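Local coordinates for Acarbose/maltose binding protein GacH (Streptomyces glaucescens, PDB 3K01), which binds acarbose and an acarbose homolog as the solute receptor of an ABC transporter, and probably also binds maltose, at residues A[34-39]-A[62-67]; A[41-46]-A[330-335]; A[30-35]-A[85-90]. All blocks are in the same frame, centred on the assembly; numbering follows the deposited sequence. Where two conformers were deposited one is given.

Contact 1 of 3, residues A[34-39]-A[62-67]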
# COMPACT_ATOMS: atom_id res chain seq x y z
N ASP A 34 8.68 2.97 15.83
CA ASP A 34 8.24 3.63 14.61
C ASP A 34 9.15 3.25 13.46
O ASP A 34 10.35 3.07 13.65
CB ASP A 34 8.27 5.13 14.85
CG ASP A 34 7.86 5.94 13.63
OD1 ASP A 34 7.08 5.44 12.79
OD2 ASP A 34 8.35 7.09 13.53
N THR A 35 8.57 3.08 12.27
CA THR A 35 9.35 2.72 11.07
C THR A 35 9.40 3.88 10.06
O THR A 35 9.86 3.68 8.92
CB THR A 35 8.70 1.57 10.33
OG1 THR A 35 7.37 1.98 10.01
CG2 THR A 35 8.66 0.31 11.19
N SER A 36 8.92 5.06 10.42
CA SER A 36 8.90 6.17 9.48
C SER A 36 10.33 6.54 9.04
O SER A 36 11.33 6.22 9.71
CB SER A 36 8.13 7.36 10.06
OG SER A 36 8.89 8.01 11.05
N ASN A 37 10.41 7.19 7.89
CA ASN A 37 11.72 7.46 7.28
C ASN A 37 12.48 8.64 7.89
O ASN A 37 12.00 9.32 8.81
CB ASN A 37 11.61 7.56 5.74
CG ASN A 37 10.91 8.81 5.29
OD1 ASN A 37 10.92 9.84 5.96
ND2 ASN A 37 10.32 8.75 4.10
N GLU A 38 13.67 8.89 7.36
CA GLU A 38 14.54 9.95 7.87
C GLU A 38 13.86 11.31 7.94
O GLU A 38 14.07 12.05 8.91
CB GLU A 38 15.83 10.02 7.02
CG GLU A 38 16.76 11.19 7.32
CD GLU A 38 17.45 11.08 8.66
OE1 GLU A 38 17.65 9.94 9.17
OE2 GLU A 38 17.82 12.14 9.21
N ALA A 39 13.07 11.64 6.93
CA ALA A 39 12.40 12.93 6.85
C ALA A 39 11.17 12.99 7.76
O ALA A 39 10.71 14.08 8.10
CB ALA A 39 12.01 13.24 5.42
N TYR A 62 10.19 6.65 22.46
CA TYR A 62 10.18 6.58 21.00
C TYR A 62 11.47 5.93 20.49
O TYR A 62 12.57 6.35 20.89
CB TYR A 62 10.09 7.98 20.43
CG TYR A 62 10.18 7.99 18.94
CD1 TYR A 62 9.04 7.82 18.15
CD2 TYR A 62 11.43 8.08 18.29
CE1 TYR A 62 9.13 7.78 16.77
CE2 TYR A 62 11.52 8.05 16.90
CZ TYR A 62 10.38 7.88 16.16
OH TYR A 62 10.47 7.82 14.78
N VAL A 63 11.34 4.95 19.60
CA VAL A 63 12.49 4.36 18.92
C VAL A 63 12.19 4.29 17.43
O VAL A 63 11.13 3.79 17.03
CB VAL A 63 12.75 2.95 19.44
CG1 VAL A 63 13.98 2.35 18.76
CG2 VAL A 63 12.93 2.95 20.97
N ASN A 64 13.10 4.79 16.59
CA ASN A 64 12.93 4.64 15.15
C ASN A 64 13.68 3.40 14.70
O ASN A 64 14.84 3.20 15.04
CB ASN A 64 13.44 5.86 14.41
CG ASN A 64 13.18 5.77 12.93
OD1 ASN A 64 14.02 5.27 12.18
ND2 ASN A 64 12.00 6.19 12.51
N VAL A 65 12.99 2.54 13.95
CA VAL A 65 13.57 1.31 13.44
C VAL A 65 13.39 1.36 11.91
O VAL A 65 12.28 1.52 11.42
CB VAL A 65 12.84 0.05 13.97
CG1 VAL A 65 13.53 -1.21 13.47
CG2 VAL A 65 12.77 0.07 15.52
N PRO A 66 14.50 1.24 11.15
CA PRO A 66 14.39 1.27 9.69
C PRO A 66 13.32 0.29 9.20
O PRO A 66 13.30 -0.86 9.66
CB PRO A 66 15.78 0.82 9.22
CG PRO A 66 16.69 1.23 10.33
CD PRO A 66 15.89 1.08 11.60
N PHE A 67 12.46 0.72 8.29
CA PHE A 67 11.29 -0.09 7.96
C PHE A 67 11.69 -1.50 7.51
O PHE A 67 11.01 -2.47 7.81
CB PHE A 67 10.34 0.59 6.96
CG PHE A 67 10.85 0.60 5.55
CD1 PHE A 67 11.68 1.62 5.10
CD2 PHE A 67 10.52 -0.43 4.68
CE1 PHE A 67 12.18 1.63 3.79
CE2 PHE A 67 11.01 -0.43 3.36
CZ PHE A 67 11.84 0.60 2.92
O HOH W 1 12.40 3.66 7.91
O HOH W 2 14.28 4.95 9.58
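D34 and Y62 bring carboxylate and phenol together with their planes 64° apart. D34 OD2 lies in the ring plane at the phenol edge, 2.6 Å from Y62 OH, which donates to it from the anti side; D34 CB also rests 3.4 Å from Y62 CE1. On the syn side the same OD2 takes a second bond, from S36 OG at 2.7 Å. The other oxygen, OD1, receives S36 N from above the carboxylate plane, and this local bond closes an Asx turn as the chain leaves its strand. With CG of N64 anti to the backbone N (chi1 -176°) and the amide turned to chi2 -91°, ND2 lies between two acceptors close to its own plane: S36 O at 2.9 Å and Y62 OH at 3.2 Å. In the backbone, D34 forms a parallel bridge with N64, evident from two bonds, D34 N to V63 O at 2.8 Å and V65 N to D34 O at 2.7 Å. Farther along, T35 CB packs against F67 CB, and a water joins T35 O to F67 N. Y44 of helix 41-49 packs on D34 and S36. The Y62 hydroxyl thus accepts from N64 and donates to D34, which would set the rotation of its O-H; with two hydroxyl donors and a backbone N-H, the buried carboxylate is probably stabilised as the anion.

Contact 2 of 3, residues A[41-46]-A[330-335]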
# COMPACT_ATOMS: atom_id res chain seq x y z
N LYS A 41 10.74 11.08 10.76
CA LYS A 41 10.87 10.57 12.14
C LYS A 41 10.88 11.65 13.21
O LYS A 41 10.39 11.41 14.32
CB LYS A 41 12.07 9.63 12.28
CG LYS A 41 13.43 10.31 12.05
CD LYS A 41 14.54 9.29 12.03
CE LYS A 41 15.90 9.97 11.88
NZ LYS A 41 16.97 8.95 11.76
N ALA A 42 11.39 12.84 12.91
CA ALA A 42 11.34 13.93 13.90
C ALA A 42 9.89 14.29 14.23
O ALA A 42 9.54 14.49 15.39
CB ALA A 42 12.12 15.18 13.42
N THR A 43 9.06 14.37 13.20
CA THR A 43 7.65 14.69 13.40
C THR A 43 6.95 13.58 14.17
O THR A 43 6.18 13.86 15.11
CB THR A 43 6.94 14.91 12.05
OG1 THR A 43 7.51 16.05 11.41
CG2 THR A 43 5.44 15.11 12.22
N TYR A 44 7.20 12.33 13.79
CA TYR A 44 6.53 11.24 14.49
C TYR A 44 6.98 11.12 15.95
O TYR A 44 6.15 10.79 16.81
CB TYR A 44 6.68 9.92 13.74
CG TYR A 44 5.51 9.59 12.82
CD1 TYR A 44 4.21 9.53 13.30
CD2 TYR A 44 5.72 9.32 11.46
CE1 TYR A 44 3.13 9.19 12.45
CE2 TYR A 44 4.66 8.98 10.63
CZ TYR A 44 3.38 8.92 11.13
OH TYR A 44 2.32 8.54 10.32
N GLN A 45 8.27 11.38 16.24
CA GLN A 45 8.73 11.38 17.62
C GLN A 45 8.01 12.47 18.41
O GLN A 45 7.59 12.23 19.55
CB GLN A 45 10.24 11.56 17.70
CG GLN A 45 10.72 11.59 19.15
CD GLN A 45 12.21 11.47 19.35
OE1 GLN A 45 12.67 11.43 20.50
NE2 GLN A 45 12.97 11.41 18.27
N ALA A 46 7.87 13.66 17.84
CA ALA A 46 7.17 14.73 18.54
C ALA A 46 5.71 14.38 18.77
O ALA A 46 5.16 14.65 19.84
CB ALA A 46 7.32 16.05 17.79
N GLU A 330 -0.55 17.36 7.51
CA GLU A 330 -0.08 18.74 7.38
C GLU A 330 1.44 18.79 7.36
O GLU A 330 2.02 19.59 6.63
CB GLU A 330 -0.63 19.61 8.51
CG GLU A 330 -2.14 19.84 8.40
CD GLU A 330 -2.74 20.44 9.66
OE1 GLU A 330 -2.12 20.30 10.74
OE2 GLU A 330 -3.86 21.01 9.57
N LYS A 331 2.08 17.96 8.15
CA LYS A 331 3.54 17.99 8.29
C LYS A 331 4.28 17.08 7.31
O LYS A 331 5.39 17.40 6.89
CB LYS A 331 3.95 17.65 9.73
CG LYS A 331 3.42 18.64 10.77
CD LYS A 331 3.64 18.17 12.20
CE LYS A 331 3.05 19.15 13.21
NZ LYS A 331 3.87 19.15 14.46
N LEU A 332 3.67 15.94 6.96
CA LEU A 332 4.37 14.90 6.21
C LEU A 332 3.68 14.48 4.93
O LEU A 332 4.24 13.70 4.18
CB LEU A 332 4.52 13.65 7.10
CG LEU A 332 5.26 13.86 8.42
CD1 LEU A 332 5.30 12.54 9.19
CD2 LEU A 332 6.70 14.39 8.15
N SER A 333 2.44 14.92 4.71
CA SER A 333 1.66 14.59 3.51
C SER A 333 1.38 13.09 3.38
O SER A 333 1.16 12.59 2.27
CB SER A 333 2.36 15.12 2.26
OG SER A 333 2.40 16.53 2.31
N LEU A 334 1.37 12.36 4.50
CA LEU A 334 0.89 10.98 4.50
C LEU A 334 -0.61 10.97 4.50
O LEU A 334 -1.25 11.86 5.08
CB LEU A 334 1.45 10.22 5.69
CG LEU A 334 2.97 10.06 5.69
CD1 LEU A 334 3.45 9.45 7.00
CD2 LEU A 334 3.44 9.25 4.47
N LEU A 335 -1.20 9.95 3.89
CA LEU A 335 -2.64 9.96 3.66
C LEU A 335 -3.39 9.35 4.85
O LEU A 335 -3.08 8.25 5.27
CB LEU A 335 -2.99 9.18 2.38
CG LEU A 335 -2.24 9.68 1.14
CD1 LEU A 335 -2.42 8.71 -0.01
CD2 LEU A 335 -2.72 11.09 0.73
O HOH W 3 4.85 16.69 15.20
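T43 and K331 are the residues whose CA atoms lie nearest, 7.3 Å apart, where helix 41-49 passes the C-terminal end of helix 322-332, beyond which S333 leaves helical geometry with a positive phi of 63°. Side chains span this spacing. T43 divides its two branches: CG2 meets the aliphatic chain of K331, 3.6 Å from CD, whereas OG1 comes within 3.7 Å of L332 CD2, the two side chains reaching toward each other. T43 chi1 of -64° sets this division, placing CG2 anti to the backbone N. The Y44 ring runs obliquely past two leucine methyls: its CE2 is 3.9 Å from L332 CD1, and its OH is 3.6 Å from L334 CD1. Y44 and L334 both also touch V139 of strand 132-148, which joins the contact to the sheet. K331 continues beyond T43 to a water that accepts from its NZ at 2.7 Å and donates to T43 O. No direct hydrogen bond joins the two segments; cohesion is mainly apolar, with the exposed lysine using its methylene groups for packing while its charged end meets the helix backbone through water.

Contact 3 of 3, residues A[30-35]-A[85-90]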
# COMPACT_ATOMS: atom_id res chain seq x y z
N VAL A 30 5.52 3.45 27.86
CA VAL A 30 5.08 2.94 26.55
C VAL A 30 6.26 3.08 25.59
O VAL A 30 6.61 4.20 25.21
CB VAL A 30 3.84 3.68 25.99
CG1 VAL A 30 3.53 3.17 24.56
CG2 VAL A 30 2.62 3.48 26.90
N THR A 31 6.85 1.94 25.23
CA THR A 31 7.91 1.92 24.22
C THR A 31 7.25 1.75 22.86
O THR A 31 6.49 0.79 22.66
CB THR A 31 8.92 0.82 24.50
OG1 THR A 31 9.56 1.10 25.76
CG2 THR A 31 9.98 0.75 23.40
N PHE A 32 7.52 2.70 21.97
CA PHE A 32 6.92 2.72 20.63
C PHE A 32 8.00 2.56 19.58
O PHE A 32 8.92 3.37 19.54
CB PHE A 32 6.17 4.05 20.43
CG PHE A 32 5.70 4.32 19.00
CD1 PHE A 32 5.11 3.32 18.22
CD2 PHE A 32 5.81 5.59 18.46
CE1 PHE A 32 4.68 3.57 16.92
CE2 PHE A 32 5.38 5.86 17.18
CZ PHE A 32 4.80 4.87 16.40
N TRP A 33 7.89 1.52 18.75
CA TRP A 33 8.79 1.36 17.60
C TRP A 33 8.13 1.87 16.35
O TRP A 33 7.12 1.31 15.88
CB TRP A 33 9.19 -0.10 17.42
CG TRP A 33 10.18 -0.61 18.42
CD1 TRP A 33 10.66 0.04 19.55
CD2 TRP A 33 10.81 -1.90 18.41
NE1 TRP A 33 11.56 -0.77 20.21
CE2 TRP A 33 11.65 -1.97 19.55
CE3 TRP A 33 10.74 -3.01 17.56
CZ2 TRP A 33 12.43 -3.09 19.84
CZ3 TRP A 33 11.50 -4.13 17.86
CH2 TRP A 33 12.32 -4.17 18.99
N ASP A 34 8.68 2.97 15.83
CA ASP A 34 8.24 3.63 14.61
C ASP A 34 9.15 3.25 13.46
O ASP A 34 10.35 3.07 13.65
CB ASP A 34 8.27 5.13 14.85
CG ASP A 34 7.86 5.94 13.63
OD1 ASP A 34 7.08 5.44 12.79
OD2 ASP A 34 8.35 7.09 13.53
N THR A 35 8.57 3.08 12.27
CA THR A 35 9.35 2.72 11.07
C THR A 35 9.40 3.88 10.06
O THR A 35 9.86 3.68 8.92
CB THR A 35 8.70 1.57 10.33
OG1 THR A 35 7.37 1.98 10.01
CG2 THR A 35 8.66 0.31 11.19
N PRO A 85 8.76 -3.93 22.01
CA PRO A 85 8.09 -2.67 22.30
C PRO A 85 6.70 -2.94 22.83
O PRO A 85 6.18 -4.04 22.65
CB PRO A 85 8.03 -1.98 20.93
CG PRO A 85 7.92 -3.15 19.97
CD PRO A 85 8.84 -4.19 20.55
N ASP A 86 6.10 -1.95 23.48
CA ASP A 86 4.68 -2.04 23.82
C ASP A 86 3.80 -1.84 22.58
O ASP A 86 2.77 -2.49 22.43
CB ASP A 86 4.32 -1.04 24.90
CG ASP A 86 5.13 -1.26 26.14
OD1 ASP A 86 4.89 -2.30 26.79
OD2 ASP A 86 6.03 -0.44 26.41
N VAL A 87 4.20 -0.87 21.74
CA VAL A 87 3.44 -0.52 20.56
C VAL A 87 4.36 -0.60 19.35
O VAL A 87 5.47 -0.07 19.36
CB VAL A 87 2.84 0.88 20.70
CG1 VAL A 87 2.16 1.32 19.39
CG2 VAL A 87 1.83 0.92 21.87
N MET A 88 3.86 -1.26 18.31
CA MET A 88 4.66 -1.51 17.09
C MET A 88 3.92 -0.91 15.91
O MET A 88 2.75 -1.24 15.67
CB MET A 88 4.79 -3.04 16.92
CG MET A 88 5.54 -3.53 15.68
SD MET A 88 7.25 -2.96 15.74
CE MET A 88 7.76 -3.28 14.04
N ARG A 89 4.61 -0.07 15.13
CA ARG A 89 4.04 0.37 13.84
C ARG A 89 4.07 -0.83 12.89
O ARG A 89 5.12 -1.44 12.67
CB ARG A 89 4.80 1.55 13.27
CG ARG A 89 3.98 2.30 12.27
CD ARG A 89 4.81 3.19 11.42
NE ARG A 89 4.06 4.19 10.67
CZ ARG A 89 4.53 4.81 9.59
NH1 ARG A 89 5.75 4.51 9.13
NH2 ARG A 89 3.81 5.74 8.99
N THR A 90 2.90 -1.16 12.32
CA THR A 90 2.71 -2.44 11.62
C THR A 90 2.22 -2.20 10.20
O THR A 90 1.18 -1.59 9.99
CB THR A 90 1.67 -3.37 12.31
OG1 THR A 90 0.46 -2.65 12.59
CG2 THR A 90 2.23 -3.96 13.61
O HOH W 4 8.53 -0.77 27.40
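W33 and P85 meet on one side of the parallel part of the mixed sheet of a periplasmic-binding-protein fold, in which strand 28-34 lies between strands 58-64 and 87-91. The proline is the bump and the indole the flat wall: P85 CD stands 3.5 Å from the centroid of the six-membered ring, 3° off its normal, a CH-pi contact over the face, while P85 CB covers the pyrrole part. Next to it M88, bent at chi2 (63°), places SD 5.2 Å from the centroid of the same W33 ring, an oblique Met-aromatic contact. F74 of helix 67-79 touches both P85 and M88. On the reverse side V87 fits between V30 and F32, its CG2 against V30 CG1 and its CG1 3.8 Å from F32 CD1; helix 309-320 covers this group, with F315 meeting the F32 ring. Segments 30-34 and 87-90 run 17° from parallel, their register fixed by V87 N to T31 O, W33 N to V87 O and R89 N to W33 O, each 3.0 Å. Just before strand 87-91, D86 OD2 uses its anti lone pair for T31 N at 2.8 Å, while OD1 bonds to S306. R89 NE is held by Q138; D34, whose carboxylate is bonded to Y62, adds a long, weak ion pair from OD1, well out of the guanidinium plane. At the in-plane edge, R89 NH1 donates to T35 OG1 at 3.1 Å.

How the contacts relate
From the N terminus, strand 28-34 and the loop after it supply the first segments of contacts 3 and 1, which share D34 and T35. Contact 1 closes the shorter loop, a beta-alpha-beta crossover through helix 41-49 to strand 58-64; contact 3 closes the longer one, which adds helix 67-79 before strand 87-91. The first therefore nests in the second, and strand 28-34 is paired on both edges. Contact 2 starts inside both loops, on helix 41-49, and crosses out of them to the end of helix 322-332, 284 residues on. Y44 is the junction: its CB lies 3.3 Å from D34 OD2, and its OH 3.4 Å from R89 NH2. Sheet, crossover helix and a late-sequence helix are thereby brought together.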